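Local structure of tartrate dehydrogenase/decarboxylase (Pseudomonas putida, 3FLK) at residues Gly145-Glu150 and Glu155-Glu160; Ser161-Arg166 and Ala197-Tyr202. The protein oxidises tartrate with NAD(+) to 2-hydroxy-3-oxosuccinate, converts meso-tartrate to D-glycerate and oxidatively decarboxylates D-malate to pyruvate, using a magnesium or manganese ion. The protein carries 1 engineered substitution. One frame throughout, in Å; residues are numbered along the deposited sequence.

Contact 1: residues Gly145-Glu150 and Glu155-Glu160; sequences GGIMFE and EIVIQE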
ATOM      1  N   GLY A 145      15.837  17.201  -1.798  1.00 16.20           N
ATOM      2  CA  GLY A 145      14.850  18.148  -2.294  1.00 15.83           C
ATOM      3  C   GLY A 145      14.789  19.357  -1.389  1.00 15.69           C
ATOM      4  O   GLY A 145      15.823  19.838  -0.917  1.00 15.36           O
ATOM      5  N   GLY A 146      13.577  19.840  -1.139  1.00 15.69           N
ATOM      6  CA  GLY A 146      13.376  20.985  -0.262  1.00 16.11           C
ATOM      7  C   GLY A 146      12.142  21.798  -0.595  1.00 16.37           C
ATOM      8  O   GLY A 146      11.256  21.343  -1.321  1.00 16.16           O
ATOM      9  N   ILE A 147      12.102  23.013  -0.058  1.00 16.81           N
ATOM     10  CA  ILE A 147      10.940  23.887  -0.172  1.00 17.51           C
ATOM     11  C   ILE A 147      11.301  25.231  -0.818  1.00 17.88           C
ATOM     12  O   ILE A 147      12.331  25.827  -0.499  1.00 17.74           O
ATOM     13  CB  ILE A 147      10.247  24.080   1.213  1.00 17.46           C
ATOM     14  CG1 ILE A 147       8.948  24.886   1.081  1.00 17.61           C
ATOM     15  CG2 ILE A 147      11.215  24.696   2.236  1.00 17.88           C
ATOM     16  CD1 ILE A 147       7.979  24.674   2.238  1.00 18.81           C
HETATM   17  N   MSE A 148      10.450  25.677  -1.738  1.00 18.71           N
HETATM   18  CA  MSE A 148      10.591  26.973  -2.400  1.00 19.94           C
HETATM   19  C   MSE A 148       9.395  27.851  -2.071  1.00 19.49           C
HETATM   20  O   MSE A 148       8.276  27.355  -1.957  1.00 19.28           O
HETATM   21  CB  MSE A 148      10.667  26.802  -3.920  1.00 20.66           C
HETATM   22  CG  MSE A 148      12.009  26.338  -4.439  1.00 24.87           C
HETATM   23 SE   MSE A 148      13.383  27.714  -4.294  1.00 35.91          SE
HETATM   24  CE  MSE A 148      12.850  28.852  -5.789  1.00 32.12           C
ATOM     25  N   PHE A 149       9.642  29.155  -1.945  1.00 19.40           N
ATOM     26  CA  PHE A 149       8.601  30.156  -1.673  1.00 19.36           C
ATOM     27  C   PHE A 149       7.819  29.835  -0.397  1.00 19.47           C
ATOM     28  O   PHE A 149       6.597  30.003  -0.343  1.00 18.92           O
ATOM     29  CB  PHE A 149       7.649  30.305  -2.871  1.00 19.37           C
ATOM     30  CG  PHE A 149       8.343  30.330  -4.208  1.00 19.60           C
ATOM     31  CD1 PHE A 149       9.216  31.366  -4.540  1.00 19.75           C
ATOM     32  CD2 PHE A 149       8.117  29.320  -5.140  1.00 19.70           C
ATOM     33  CE1 PHE A 149       9.862  31.390  -5.780  1.00 19.85           C
ATOM     34  CE2 PHE A 149       8.755  29.335  -6.384  1.00 19.91           C
ATOM     35  CZ  PHE A 149       9.628  30.375  -6.703  1.00 19.83           C
ATOM     36  N   GLU A 150       8.544  29.381   0.625  1.00 19.93           N
ATOM     37  CA  GLU A 150       7.953  28.947   1.892  1.00 20.99           C
ATOM     38  C   GLU A 150       7.053  30.019   2.502  1.00 20.98           C
ATOM     39  O   GLU A 150       7.365  31.213   2.441  1.00 20.97           O
ATOM     40  CB  GLU A 150       9.050  28.546   2.883  1.00 20.94           C
ATOM     41  CG  GLU A 150       8.548  27.808   4.124  1.00 21.80           C
ATOM     42  CD  GLU A 150       9.671  27.315   5.028  1.00 22.44           C
ATOM     43  OE1 GLU A 150      10.855  27.618   4.756  1.00 24.71           O
ATOM     44  OE2 GLU A 150       9.364  26.619   6.020  1.00 24.55           O
ATOM     45  N   GLU A 155       4.145  28.444  -2.548  1.00 16.78           N
ATOM     46  CA  GLU A 155       4.943  27.409  -1.892  1.00 16.30           C
ATOM     47  C   GLU A 155       4.979  26.093  -2.679  1.00 15.92           C
ATOM     48  O   GLU A 155       3.937  25.549  -3.045  1.00 15.46           O
ATOM     49  CB  GLU A 155       4.387  27.173  -0.487  1.00 16.17           C
ATOM     50  CG  GLU A 155       5.231  26.321   0.435  1.00 16.49           C
ATOM     51  CD  GLU A 155       4.694  26.341   1.858  1.00 16.29           C
ATOM     52  OE1 GLU A 155       3.519  25.964   2.062  1.00 16.20           O
ATOM     53  OE2 GLU A 155       5.439  26.753   2.770  1.00 16.32           O
ATOM     54  N   ILE A 156       6.194  25.611  -2.939  1.00 15.87           N
ATOM     55  CA  ILE A 156       6.435  24.356  -3.665  1.00 16.14           C
ATOM     56  C   ILE A 156       7.363  23.466  -2.844  1.00 15.81           C
ATOM     57  O   ILE A 156       8.350  23.941  -2.278  1.00 15.64           O
ATOM     58  CB  ILE A 156       7.087  24.608  -5.059  1.00 16.28           C
ATOM     59  CG1 ILE A 156       6.187  25.475  -5.943  1.00 17.05           C
ATOM     60  CG2 ILE A 156       7.399  23.287  -5.780  1.00 16.71           C
ATOM     61  CD1 ILE A 156       6.945  26.197  -7.060  1.00 18.57           C
ATOM     62  N   VAL A 157       7.044  22.175  -2.792  1.00 15.74           N
ATOM     63  CA  VAL A 157       7.869  21.187  -2.103  1.00 16.03           C
ATOM     64  C   VAL A 157       8.303  20.099  -3.089  1.00 16.03           C
ATOM     65  O   VAL A 157       7.471  19.513  -3.782  1.00 15.80           O
ATOM     66  CB  VAL A 157       7.124  20.571  -0.892  1.00 16.09           C
ATOM     67  CG1 VAL A 157       7.866  19.359  -0.340  1.00 16.48           C
ATOM     68  CG2 VAL A 157       6.943  21.615   0.200  1.00 16.73           C
ATOM     69  N   ILE A 158       9.612  19.857  -3.152  1.00 16.37           N
ATOM     70  CA  ILE A 158      10.189  18.867  -4.064  1.00 16.94           C
ATOM     71  C   ILE A 158      10.877  17.753  -3.281  1.00 17.09           C
ATOM     72  O   ILE A 158      11.595  18.010  -2.311  1.00 16.73           O
ATOM     73  CB  ILE A 158      11.205  19.514  -5.031  1.00 17.01           C
ATOM     74  CG1 ILE A 158      10.600  20.760  -5.679  1.00 17.98           C
ATOM     75  CG2 ILE A 158      11.639  18.520  -6.106  1.00 17.53           C
ATOM     76  CD1 ILE A 158      11.583  21.876  -5.890  1.00 19.30           C
ATOM     77  N   GLN A 159      10.653  16.520  -3.723  1.00 17.69           N
ATOM     78  CA  GLN A 159      11.218  15.331  -3.098  1.00 18.50           C
ATOM     79  C   GLN A 159      11.777  14.407  -4.191  1.00 18.64           C
ATOM     80  O   GLN A 159      11.034  13.982  -5.071  1.00 18.38           O
ATOM     81  CB  GLN A 159      10.121  14.621  -2.297  1.00 18.74           C
ATOM     82  CG  GLN A 159      10.518  13.291  -1.670  1.00 20.41           C
ATOM     83  CD  GLN A 159      11.245  13.459  -0.357  1.00 21.93           C
ATOM     84  OE1 GLN A 159      12.475  13.427  -0.309  1.00 24.20           O
ATOM     85  NE2 GLN A 159      10.492  13.653   0.717  1.00 20.47           N
ATOM     86  N   GLU A 160      13.076  14.112  -4.137  1.00 19.14           N
ATOM     87  CA  GLU A 160      13.717  13.257  -5.145  1.00 20.03           C
ATOM     88  C   GLU A 160      13.742  11.786  -4.747  1.00 19.82           C
ATOM     89  O   GLU A 160      13.947  11.457  -3.580  1.00 20.04           O
ATOM     90  CB  GLU A 160      15.149  13.710  -5.437  1.00 20.44           C
ATOM     91  CG  GLU A 160      15.258  14.927  -6.329  1.00 23.04           C
ATOM     92  CD  GLU A 160      15.295  16.210  -5.536  1.00 26.48           C
ATOM     93  OE1 GLU A 160      16.224  16.376  -4.716  1.00 28.70           O
ATOM     94  OE2 GLU A 160      14.406  17.060  -5.735  1.00 28.77           O
TER
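I147 and V157 form the apolar centre on one face of a beta hairpin. I147 CD1 meets V157 CG2 at 3.8 Å. CG1 of I147 stands anti to the backbone N (chi1 -175°), and this carries CD1 on to E155 CG at 3.7 Å. I156, on the opposite face, sets CD1 at the edge of the ring of F149, in its plane and 3.7 Å from CE2. F149 begins the turn. Selenomethionine M148 turns its selenium end away, and its CB is 4.4 Å from I156 CB. The two strands run antiparallel, with G146-I158 and M148-I156 as hydrogen-bonded pairs. The bond from I158 N to G146 O is 2.9 Å and nearly straight, at 175°. G145 and G146 adopt backbone angles suited only to glycine. At the polar edge, E155 OE2 lies 3.3 Å from I147 CD1. The E150 and E155 carboxylates do not touch. OE2 takes a bond from N151 N in the turn. OE1 makes a salt bridge with R165 NE and a hydrogen bond with Y202 OH, both of the second subunit. With an alanine here, that arginine and tyrosine would probably lose their carboxylate partner, and N151 N its bond. The hairpin projects from its subunit as an arm. Strand 156-164 pairs antiparallel with a strand of the second subunit, so the sheet continues across the dimer interface.

Contact 2: residues Ser161-Arg166 and Ala197-Tyr202; sequences SIFTRR and AISMPY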
ATOM      1  N   SER A 161      13.530  10.912  -5.729  1.00 19.59           N
ATOM      2  CA  SER A 161      13.707   9.470  -5.562  1.00 19.35           C
ATOM      3  C   SER A 161      14.862   9.006  -6.442  1.00 19.15           C
ATOM      4  O   SER A 161      14.877   9.278  -7.645  1.00 18.94           O
ATOM      5  CB  SER A 161      12.436   8.712  -5.948  1.00 19.37           C
ATOM      6  OG  SER A 161      11.400   8.916  -5.006  1.00 20.29           O
ATOM      7  N   ILE A 162      15.825   8.312  -5.840  1.00 18.92           N
ATOM      8  CA  ILE A 162      17.011   7.845  -6.560  1.00 18.83           C
ATOM      9  C   ILE A 162      17.057   6.323  -6.627  1.00 18.52           C
ATOM     10  O   ILE A 162      16.970   5.644  -5.602  1.00 18.40           O
ATOM     11  CB  ILE A 162      18.327   8.353  -5.910  1.00 19.01           C
ATOM     12  CG1 ILE A 162      18.277   9.862  -5.639  1.00 19.49           C
ATOM     13  CG2 ILE A 162      19.552   7.967  -6.763  1.00 19.23           C
ATOM     14  CD1 ILE A 162      18.185  10.743  -6.871  1.00 20.13           C
ATOM     15  N   PHE A 163      17.185   5.805  -7.844  1.00 18.12           N
ATOM     16  CA  PHE A 163      17.436   4.387  -8.076  1.00 17.75           C
ATOM     17  C   PHE A 163      18.721   4.255  -8.892  1.00 17.42           C
ATOM     18  O   PHE A 163      18.943   5.024  -9.834  1.00 17.31           O
ATOM     19  CB  PHE A 163      16.259   3.742  -8.813  1.00 18.03           C
ATOM     20  CG  PHE A 163      14.974   3.724  -8.020  1.00 18.57           C
ATOM     21  CD1 PHE A 163      14.581   2.577  -7.337  1.00 19.47           C
ATOM     22  CD2 PHE A 163      14.156   4.851  -7.962  1.00 18.99           C
ATOM     23  CE1 PHE A 163      13.389   2.549  -6.603  1.00 19.62           C
ATOM     24  CE2 PHE A 163      12.967   4.837  -7.227  1.00 19.26           C
ATOM     25  CZ  PHE A 163      12.582   3.684  -6.550  1.00 19.33           C
ATOM     26  N   THR A 164      19.578   3.312  -8.511  1.00 16.76           N
ATOM     27  CA  THR A 164      20.836   3.071  -9.228  1.00 16.30           C
ATOM     28  C   THR A 164      20.850   1.653  -9.785  1.00 16.15           C
ATOM     29  O   THR A 164      20.159   0.779  -9.260  1.00 15.70           O
ATOM     30  CB  THR A 164      22.078   3.276  -8.324  1.00 16.41           C
ATOM     31  OG1 THR A 164      22.053   2.343  -7.235  1.00 16.04           O
ATOM     32  CG2 THR A 164      22.134   4.700  -7.773  1.00 16.12           C
ATOM     33  N   ARG A 165      21.622   1.425 -10.846  1.00 15.92           N
ATOM     34  CA  ARG A 165      21.792   0.067 -11.371  1.00 16.08           C
ATOM     35  C   ARG A 165      22.380  -0.856 -10.307  1.00 15.83           C
ATOM     36  O   ARG A 165      21.919  -1.983 -10.143  1.00 15.66           O
ATOM     37  CB  ARG A 165      22.663   0.037 -12.631  1.00 15.91           C
ATOM     38  CG  ARG A 165      22.786  -1.363 -13.226  1.00 16.59           C
ATOM     39  CD  ARG A 165      23.576  -1.394 -14.523  1.00 17.01           C
ATOM     40  NE  ARG A 165      22.757  -0.987 -15.658  1.00 18.79           N
ATOM     41  CZ  ARG A 165      22.930  -1.411 -16.907  1.00 19.68           C
ATOM     42  NH1 ARG A 165      23.891  -2.281 -17.199  1.00 20.03           N
ATOM     43  NH2 ARG A 165      22.127  -0.973 -17.863  1.00 20.01           N
ATOM     44  N   ARG A 166      23.386  -0.362  -9.589  1.00 15.78           N
ATOM     45  CA  ARG A 166      24.041  -1.129  -8.531  1.00 16.40           C
ATOM     46  C   ARG A 166      23.048  -1.591  -7.465  1.00 15.77           C
ATOM     47  O   ARG A 166      22.970  -2.784  -7.168  1.00 15.84           O
ATOM     48  CB  ARG A 166      25.188  -0.332  -7.899  1.00 16.26           C
ATOM     49  CG  ARG A 166      26.370  -0.103  -8.837  1.00 17.49           C
ATOM     50  CD  ARG A 166      27.564   0.488  -8.101  1.00 17.98           C
ATOM     51  NE  ARG A 166      28.717   0.655  -8.987  1.00 21.34           N
ATOM     52  CZ  ARG A 166      29.019   1.780  -9.635  1.00 22.66           C
ATOM     53  NH1 ARG A 166      28.261   2.861  -9.500  1.00 22.70           N
ATOM     54  NH2 ARG A 166      30.089   1.822 -10.418  1.00 23.79           N
ATOM     55  N   ALA A 197       6.598   7.304 -14.083  1.00 25.11           N
ATOM     56  CA  ALA A 197       6.978   7.135 -15.490  1.00 23.49           C
ATOM     57  C   ALA A 197       8.462   6.869 -15.762  1.00 22.36           C
ATOM     58  O   ALA A 197       8.823   6.473 -16.871  1.00 22.21           O
ATOM     59  CB  ALA A 197       6.492   8.331 -16.310  1.00 23.46           C
ATOM     60  N   ILE A 198       9.313   7.088 -14.764  1.00 20.94           N
ATOM     61  CA  ILE A 198      10.762   6.960 -14.945  1.00 19.86           C
ATOM     62  C   ILE A 198      11.367   5.847 -14.080  1.00 19.12           C
ATOM     63  O   ILE A 198      12.036   4.949 -14.595  1.00 18.75           O
ATOM     64  CB  ILE A 198      11.493   8.312 -14.704  1.00 19.95           C
ATOM     65  CG1 ILE A 198      10.911   9.401 -15.611  1.00 20.04           C
ATOM     66  CG2 ILE A 198      13.000   8.175 -14.946  1.00 19.87           C
ATOM     67  CD1 ILE A 198      11.376  10.791 -15.283  1.00 20.17           C
ATOM     68  N   SER A 199      11.116   5.909 -12.774  1.00 18.16           N
ATOM     69  CA  SER A 199      11.700   4.966 -11.821  1.00 17.63           C
ATOM     70  C   SER A 199      11.214   3.530 -12.023  1.00 17.30           C
ATOM     71  O   SER A 199      12.020   2.598 -12.052  1.00 16.87           O
ATOM     72  CB  SER A 199      11.416   5.416 -10.384  1.00 17.53           C
ATOM     73  OG  SER A 199      10.022   5.440 -10.127  1.00 17.12           O
HETATM   74  N   MSE A 200       9.902   3.359 -12.168  1.00 16.99           N
HETATM   75  CA  MSE A 200       9.317   2.019 -12.235  1.00 17.27           C
HETATM   76  C   MSE A 200       9.498   1.266 -13.566  1.00 16.58           C
HETATM   77  O   MSE A 200       9.747   0.059 -13.544  1.00 16.23           O
HETATM   78  CB  MSE A 200       7.852   2.020 -11.788  1.00 17.76           C
HETATM   79  CG  MSE A 200       7.639   2.203 -10.281  1.00 20.18           C
HETATM   80 SE   MSE A 200       8.638   0.996  -9.085  1.00 27.24          SE
HETATM   81  CE  MSE A 200       8.718  -0.600 -10.161  1.00 26.80           C
ATOM     82  N   PRO A 201       9.359   1.954 -14.722  1.00 16.17           N
ATOM     83  CA  PRO A 201       9.749   1.286 -15.972  1.00 15.80           C
ATOM     84  C   PRO A 201      11.196   0.794 -15.939  1.00 15.51           C
ATOM     85  O   PRO A 201      11.497  -0.260 -16.493  1.00 15.39           O
ATOM     86  CB  PRO A 201       9.578   2.386 -17.021  1.00 15.87           C
ATOM     87  CG  PRO A 201       8.515   3.258 -16.453  1.00 15.86           C
ATOM     88  CD  PRO A 201       8.824   3.303 -14.986  1.00 16.03           C
ATOM     89  N   TYR A 202      12.068   1.546 -15.273  1.00 15.25           N
ATOM     90  CA  TYR A 202      13.463   1.155 -15.110  1.00 15.04           C
ATOM     91  C   TYR A 202      13.623  -0.081 -14.216  1.00 14.92           C
ATOM     92  O   TYR A 202      14.378  -0.998 -14.548  1.00 14.69           O
ATOM     93  CB  TYR A 202      14.292   2.317 -14.562  1.00 15.03           C
ATOM     94  CG  TYR A 202      15.734   1.948 -14.323  1.00 15.34           C
ATOM     95  CD1 TYR A 202      16.625   1.815 -15.389  1.00 15.28           C
ATOM     96  CD2 TYR A 202      16.206   1.713 -13.031  1.00 15.38           C
ATOM     97  CE1 TYR A 202      17.950   1.464 -15.173  1.00 15.50           C
ATOM     98  CE2 TYR A 202      17.531   1.363 -12.805  1.00 15.88           C
ATOM     99  CZ  TYR A 202      18.395   1.242 -13.880  1.00 15.47           C
ATOM    100  OH  TYR A 202      19.705   0.895 -13.659  1.00 15.08           O
TER
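F163, near the end of strand 156-164, faces S199 in the first turn of helix 199-211, and their CA atoms are 6.9 Å apart. F163 CE2 reaches S199 CB at 3.6 Å, an oblique approach to the ring. Its CG is anti to the carbonyl carbon (chi1 -65°), which places the ring beside the helix start. One turn on, Y202 extends its ring toward the strand end. Its OH lies 3.2 Å from R165 CB and equally close to R165 CA. R165 CA and T164 O both sit at the edge of the tyrosine ring, near its plane. The side chains of R165 and Y202 cross at about a right angle, and their flat groups are turned 30° apart. No hydrogen bond joins the two segments. Both side chains meet E155 OE1 of the second subunit, R165 NE in a salt bridge and Y202 OH in a hydrogen bond. T164 is the N-cap of helix 165-181: its OG1 caps G167 N and also bonds to E138. This strand-to-helix junction packs against helix 199-211 at the root of the dimer arm, in a fold of the isocitrate and isopropylmalate dehydrogenase family. The loop leading into helix 199-211 includes N194, which lines an NADH pocket.

Well along the chain from the N terminus, strand 145-148 leads into a turn made by F149 to E155. The chain returns along strand 156-164, so contact 1 closes a short hairpin. Contact 2 starts at S161, directly after the last residue of contact 1. It closes a wider loop of 30 residues, holding most of helix 165-181 and strand 186-191, when helix 199-211 comes back to the base of the arm. The two contacts follow in series and neither nest nor cross. Strand 156-164 serves both, and their centres are about 21 Å apart. Contact 1 builds the outer arm. Contact 2 joins its root, where helix 165-181 begins, to the start of helix 199-211. Both touch the second subunit.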